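Local structure of mandalate racemase/muconate lactonizing enzyme (Unidentified, 4E4U) at residues H9-W23 and V375-H387. The protein is a putative member of the mandelate racemase/muconate lactonizing enzyme group of the enolase superfamily, whose exact reaction and substrate are not established. Residues are numbered along the deposited sequence; the frame is centred on the assembly and turned at random.
Sequences HIVAVPPPHVGGMYW and VKRHTPYTGERLH
The Y381 ring has Y22 CD2 over one face, offset toward the rim, and the backbone N of G383 over the centre of the other, while the methyl of A12 meets its edge. With W23 and H387 the two tyrosines form an aromatic cluster where the segment 375-387, which includes the end of helix 372-377, meets the first beta hairpin of the enolase-type N-terminal domain. The Y22 and Y381 planes are inclined at 52°, closest at 3.6 Å between Y22 CD2 and Y381 CE2. On Y22, H387 CB makes a CH-pi contact over one face and R385 O lies at the edge; the H387 ring also turns an edge toward that face. Helix 47-61 adds P47 against both tyrosines. Y381, its chi1 of 172° setting CG anti to the backbone N, brings CE1 and OH against M21 CB, and its hydroxyl donates to R385 O at 2.8 Å, tying the loop 381-385 closed.

Strands 3-12 and 22-30 are joined by a loop that contains a type II turn from H17 to G20. Its V18 touches Y132 and I336, beyond barrel strands 125-130 and 333-335, consistent with the N-terminal-domain loop that closes over the active site in enolase-superfamily relatives.

Toward helix 372-377, A12 N donates to H378 O at 2.8 Å, a main-chain bond from the end of strand 3-12. One water accepts from Y381 N and donates to I10 O; another joins A12 O to H378 ND1. V11 CG2 packs on V375 CG1 of the helix. At the H387 end, two rings grip the carbonyl of G19: W23 NE1 donates from above its plane, whereas H387 NE2 lies in that plane, on a lone pair, 2.8 Å from G19 O.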
loop_
_atom_site.group_PDB
_atom_site.type_symbol
_atom_site.label_atom_id
_atom_site.label_comp_id
_atom_site.label_asym_id
_atom_site.label_seq_id
_atom_site.Cartn_x
_atom_site.Cartn_y
_atom_site.Cartn_z
ATOM N N HIS A 9 -43.815 19.038 -14.600
ATOM C CA HIS A 9 -45.027 18.373 -14.152
ATOM C C HIS A 9 -44.678 17.413 -13.033
ATOM O O HIS A 9 -44.010 16.405 -13.264
ATOM C CB HIS A 9 -45.685 17.620 -15.311
ATOM C CG HIS A 9 -46.085 18.508 -16.446
ATOM N ND1 HIS A 9 -47.255 19.235 -16.442
ATOM C CD2 HIS A 9 -45.465 18.799 -17.614
ATOM C CE1 HIS A 9 -47.337 19.940 -17.556
ATOM N NE2 HIS A 9 -46.261 19.692 -18.285
ATOM N N ILE A 10 -45.106 17.746 -11.819
ATOM C CA ILE A 10 -44.854 16.898 -10.661
ATOM C C ILE A 10 -46.141 16.149 -10.337
ATOM O O ILE A 10 -47.093 16.714 -9.795
ATOM C CB ILE A 10 -44.318 17.699 -9.454
ATOM C CG1 ILE A 10 -43.003 18.389 -9.839
ATOM C CG2 ILE A 10 -44.113 16.775 -8.256
ATOM C CD1 ILE A 10 -42.364 19.212 -8.734
ATOM N N VAL A 11 -46.164 14.876 -10.714
ATOM C CA VAL A 11 -47.368 14.064 -10.679
ATOM C C VAL A 11 -47.494 13.316 -9.359
ATOM O O VAL A 11 -46.540 12.684 -8.904
ATOM C CB VAL A 11 -47.325 13.044 -11.834
ATOM C CG1 VAL A 11 -48.511 12.108 -11.782
ATOM C CG2 VAL A 11 -47.269 13.772 -13.176
ATOM N N ALA A 12 -48.672 13.387 -8.748
ATOM C CA ALA A 12 -48.953 12.633 -7.531
ATOM C C ALA A 12 -49.245 11.182 -7.892
ATOM O O ALA A 12 -50.157 10.904 -8.671
ATOM C CB ALA A 12 -50.144 13.237 -6.799
ATOM N N VAL A 13 -48.476 10.258 -7.325
ATOM C CA VAL A 13 -48.701 8.837 -7.553
ATOM C C VAL A 13 -49.855 8.375 -6.662
ATOM O O VAL A 13 -49.829 8.590 -5.458
ATOM C CB VAL A 13 -47.429 8.022 -7.246
ATOM C CG1 VAL A 13 -47.673 6.543 -7.478
ATOM C CG2 VAL A 13 -46.253 8.516 -8.093
ATOM N N PRO A 14 -50.890 7.751 -7.248
ATOM C CA PRO A 14 -52.039 7.352 -6.423
ATOM C C PRO A 14 -51.659 6.318 -5.365
ATOM O O PRO A 14 -50.704 5.561 -5.573
ATOM C CB PRO A 14 -52.999 6.721 -7.438
ATOM C CG PRO A 14 -52.578 7.265 -8.768
ATOM C CD PRO A 14 -51.092 7.434 -8.672
ATOM N N PRO A 15 -52.397 6.280 -4.241
ATOM C CA PRO A 15 -52.178 5.207 -3.264
ATOM C C PRO A 15 -52.335 3.858 -3.963
ATOM O O PRO A 15 -53.159 3.753 -4.876
ATOM C CB PRO A 15 -53.304 5.424 -2.246
ATOM C CG PRO A 15 -53.659 6.876 -2.373
ATOM C CD PRO A 15 -53.462 7.210 -3.824
ATOM N N PRO A 16 -51.564 2.835 -3.555
ATOM C CA PRO A 16 -50.636 2.790 -2.418
ATOM C C PRO A 16 -49.218 3.294 -2.719
ATOM O O PRO A 16 -48.281 2.864 -2.045
ATOM C CB PRO A 16 -50.598 1.298 -2.078
ATOM C CG PRO A 16 -50.786 0.626 -3.399
ATOM C CD PRO A 16 -51.679 1.523 -4.219
ATOM N N HIS A 17 -49.070 4.179 -3.703
ATOM C CA HIS A 17 -47.804 4.867 -3.972
ATOM C C HIS A 17 -46.660 3.938 -4.401
ATOM O O HIS A 17 -45.531 4.056 -3.915
ATOM C CB HIS A 17 -47.387 5.735 -2.769
ATOM C CG HIS A 17 -48.515 6.524 -2.174
ATOM N ND1 HIS A 17 -49.176 7.517 -2.863
ATOM C CD2 HIS A 17 -49.095 6.466 -0.950
ATOM C CE1 HIS A 17 -50.121 8.033 -2.094
ATOM N NE2 HIS A 17 -50.091 7.413 -0.929
ATOM N N VAL A 18 -46.944 3.024 -5.323
ATOM C CA VAL A 18 -45.888 2.159 -5.836
ATOM C C VAL A 18 -44.961 2.965 -6.742
ATOM O O VAL A 18 -45.387 3.524 -7.753
ATOM C CB VAL A 18 -46.434 0.924 -6.578
ATOM C CG1 VAL A 18 -45.350 -0.146 -6.668
ATOM C CG2 VAL A 18 -47.653 0.367 -5.870
ATOM N N GLY A 19 -43.690 3.036 -6.367
ATOM C CA GLY A 19 -42.752 3.889 -7.069
ATOM C C GLY A 19 -42.625 5.251 -6.409
ATOM O O GLY A 19 -42.007 6.158 -6.969
ATOM N N GLY A 20 -43.216 5.403 -5.225
ATOM C CA GLY A 20 -43.022 6.611 -4.439
ATOM C C GLY A 20 -44.200 7.565 -4.427
ATOM O O GLY A 20 -45.256 7.271 -4.978
ATOM N N MET A 21 -44.018 8.721 -3.796
ATOM C CA MET A 21 -45.110 9.672 -3.618
ATOM C C MET A 21 -45.404 10.540 -4.843
ATOM O O MET A 21 -46.548 10.906 -5.084
ATOM C CB MET A 21 -44.828 10.570 -2.410
ATOM C CG MET A 21 -44.641 9.821 -1.096
ATOM S SD MET A 21 -46.028 8.731 -0.721
ATOM C CE MET A 21 -47.378 9.898 -0.636
ATOM N N TYR A 22 -44.373 10.895 -5.596
ATOM C CA TYR A 22 -44.555 11.769 -6.752
ATOM C C TYR A 22 -43.425 11.559 -7.731
ATOM O O TYR A 22 -42.331 11.141 -7.348
ATOM C CB TYR A 22 -44.640 13.254 -6.343
ATOM C CG TYR A 22 -43.492 13.689 -5.467
ATOM C CD1 TYR A 22 -42.265 14.055 -6.019
ATOM C CD2 TYR A 22 -43.614 13.693 -4.084
ATOM C CE1 TYR A 22 -41.195 14.420 -5.215
ATOM C CE2 TYR A 22 -42.559 14.065 -3.275
ATOM C CZ TYR A 22 -41.351 14.418 -3.840
ATOM O OH TYR A 22 -40.312 14.775 -3.017
ATOM N N TRP A 23 -43.697 11.847 -8.996
ATOM C CA TRP A 23 -42.680 11.782 -10.039
ATOM C C TRP A 23 -42.502 13.160 -10.651
ATOM O O TRP A 23 -43.479 13.864 -10.914
ATOM C CB TRP A 23 -43.075 10.764 -11.110
ATOM C CG TRP A 23 -43.230 9.372 -10.572
ATOM C CD1 TRP A 23 -42.575 8.826 -9.498
ATOM C CD2 TRP A 23 -44.111 8.350 -11.065
ATOM N NE1 TRP A 23 -42.985 7.525 -9.306
ATOM C CE2 TRP A 23 -43.927 7.210 -10.253
ATOM C CE3 TRP A 23 -45.030 8.291 -12.119
ATOM C CZ2 TRP A 23 -44.644 6.026 -10.455
ATOM C CZ3 TRP A 23 -45.734 7.109 -12.323
ATOM C CH2 TRP A 23 -45.537 5.996 -11.497
ATOM N N VAL A 375 -51.679 13.168 -16.767
ATOM C CA VAL A 375 -50.809 14.028 -15.969
ATOM C C VAL A 375 -51.599 15.161 -15.313
ATOM O O VAL A 375 -51.469 15.395 -14.109
ATOM C CB VAL A 375 -49.656 14.606 -16.816
ATOM C CG1 VAL A 375 -48.911 15.694 -16.053
ATOM C CG2 VAL A 375 -48.700 13.498 -17.227
ATOM N N LYS A 376 -52.427 15.848 -16.094
ATOM C CA LYS A 376 -53.201 16.969 -15.561
ATOM C C LYS A 376 -54.144 16.548 -14.431
ATOM O O LYS A 376 -54.330 17.289 -13.465
ATOM C CB LYS A 376 -53.986 17.675 -16.670
ATOM C CG LYS A 376 -53.110 18.389 -17.691
ATOM C CD LYS A 376 -53.939 18.962 -18.833
ATOM C CE LYS A 376 -53.070 19.240 -20.053
ATOM N NZ LYS A 376 -53.708 20.221 -20.977
ATOM N N ARG A 377 -54.723 15.356 -14.545
ATOM C CA ARG A 377 -55.649 14.863 -13.531
ATOM C C ARG A 377 -54.942 14.454 -12.236
ATOM O O ARG A 377 -55.589 14.307 -11.199
ATOM C CB ARG A 377 -56.474 13.684 -14.066
ATOM C CG ARG A 377 -57.396 14.027 -15.227
ATOM C CD ARG A 377 -58.506 12.991 -15.388
ATOM N NE ARG A 377 -57.988 11.631 -15.528
ATOM C CZ ARG A 377 -57.596 11.098 -16.682
ATOM N NH1 ARG A 377 -57.648 11.814 -17.796
ATOM N NH2 ARG A 377 -57.142 9.852 -16.726
ATOM N N HIS A 378 -53.624 14.271 -12.294
ATOM C CA HIS A 378 -52.874 13.827 -11.121
ATOM C C HIS A 378 -51.855 14.863 -10.654
ATOM O O HIS A 378 -50.871 14.535 -9.994
ATOM C CB HIS A 378 -52.228 12.461 -11.386
ATOM C CG HIS A 378 -53.227 11.372 -11.611
ATOM N ND1 HIS A 378 -53.698 10.567 -10.593
ATOM C CD2 HIS A 378 -53.883 10.981 -12.732
ATOM C CE1 HIS A 378 -54.583 9.717 -11.084
ATOM N NE2 HIS A 378 -54.719 9.948 -12.372
ATOM N N THR A 379 -52.117 16.117 -11.004
ATOM C CA THR A 379 -51.367 17.251 -10.488
ATOM C C THR A 379 -52.400 18.217 -9.913
ATOM O O THR A 379 -53.500 18.332 -10.451
ATOM C CB THR A 379 -50.547 17.947 -11.599
ATOM O OG1 THR A 379 -51.422 18.395 -12.636
ATOM C CG2 THR A 379 -49.526 16.994 -12.198
ATOM N N PRO A 380 -52.061 18.915 -8.817
ATOM C CA PRO A 380 -50.767 18.897 -8.131
ATOM C C PRO A 380 -50.676 17.845 -7.027
ATOM O O PRO A 380 -51.695 17.326 -6.572
ATOM C CB PRO A 380 -50.705 20.291 -7.504
ATOM C CG PRO A 380 -52.130 20.578 -7.157
ATOM C CD PRO A 380 -52.967 19.925 -8.236
ATOM N N TYR A 381 -49.452 17.532 -6.617
ATOM C CA TYR A 381 -49.220 16.728 -5.425
ATOM C C TYR A 381 -49.445 17.620 -4.203
ATOM O O TYR A 381 -48.923 18.731 -4.139
ATOM C CB TYR A 381 -47.792 16.178 -5.441
ATOM C CG TYR A 381 -47.358 15.487 -4.167
ATOM C CD1 TYR A 381 -47.848 14.229 -3.834
ATOM C CD2 TYR A 381 -46.441 16.079 -3.309
ATOM C CE1 TYR A 381 -47.447 13.592 -2.678
ATOM C CE2 TYR A 381 -46.030 15.446 -2.146
ATOM C CZ TYR A 381 -46.535 14.202 -1.839
ATOM O OH TYR A 381 -46.141 13.567 -0.687
ATOM N N THR A 382 -50.237 17.147 -3.248
ATOM C CA THR A 382 -50.549 17.951 -2.067
ATOM C C THR A 382 -50.136 17.226 -0.800
ATOM O O THR A 382 -50.518 17.612 0.308
ATOM C CB THR A 382 -52.048 18.266 -1.977
ATOM O OG1 THR A 382 -52.784 17.041 -1.876
ATOM C CG2 THR A 382 -52.512 19.036 -3.206
ATOM N N GLY A 383 -49.354 16.168 -0.969
ATOM C CA GLY A 383 -48.920 15.373 0.160
ATOM C C GLY A 383 -47.863 16.051 1.008
ATOM O O GLY A 383 -47.126 16.926 0.550
ATOM N N GLU A 384 -47.791 15.620 2.260
ATOM C CA GLU A 384 -46.853 16.157 3.232
ATOM C C GLU A 384 -45.447 15.568 3.097
ATOM O O GLU A 384 -44.462 16.186 3.505
ATOM C CB GLU A 384 -47.389 15.898 4.647
ATOM C CG GLU A 384 -47.727 14.425 4.952
ATOM C CD GLU A 384 -48.999 13.929 4.257
ATOM O OE1 GLU A 384 -49.770 14.765 3.735
ATOM O OE2 GLU A 384 -49.218 12.698 4.221
ATOM N N ARG A 385 -45.351 14.377 2.518
ATOM C CA ARG A 385 -44.103 13.620 2.533
ATOM C C ARG A 385 -43.201 13.873 1.333
ATOM O O ARG A 385 -43.660 14.294 0.267
ATOM C CB ARG A 385 -44.394 12.119 2.632
ATOM C CG ARG A 385 -45.012 11.684 3.953
ATOM C CD ARG A 385 -45.247 10.179 3.977
ATOM N NE ARG A 385 -44.006 9.412 3.921
ATOM C CZ ARG A 385 -43.376 8.924 4.986
ATOM N NH1 ARG A 385 -43.867 9.128 6.203
ATOM N NH2 ARG A 385 -42.254 8.234 4.836
ATOM N N LEU A 386 -41.911 13.607 1.521
ATOM C CA LEU A 386 -40.963 13.547 0.415
ATOM C C LEU A 386 -41.171 12.247 -0.361
ATOM O O LEU A 386 -41.899 11.362 0.089
ATOM C CB LEU A 386 -39.536 13.609 0.950
ATOM C CG LEU A 386 -39.139 14.898 1.665
ATOM C CD1 LEU A 386 -37.805 14.732 2.363
ATOM C CD2 LEU A 386 -39.095 16.042 0.664
ATOM N N HIS A 387 -40.534 12.129 -1.522
ATOM C CA HIS A 387 -40.694 10.941 -2.349
ATOM C C HIS A 387 -40.396 9.658 -1.571
ATOM O O HIS A 387 -41.120 8.660 -1.696
ATOM C CB HIS A 387 -39.797 11.013 -3.575
ATOM C CG HIS A 387 -40.078 9.932 -4.564
ATOM N ND1 HIS A 387 -39.133 9.022 -4.976
ATOM C CD2 HIS A 387 -41.230 9.596 -5.192
ATOM C CE1 HIS A 387 -39.684 8.180 -5.832
ATOM N NE2 HIS A 387 -40.951 8.509 -5.988
HETATM O O HOH W 1 -49.076 19.953 -14.707
HETATM O O HOH W 2 -47.530 18.841 -8.112
HETATM O O HOH W 3 -52.796 10.921 -7.834
#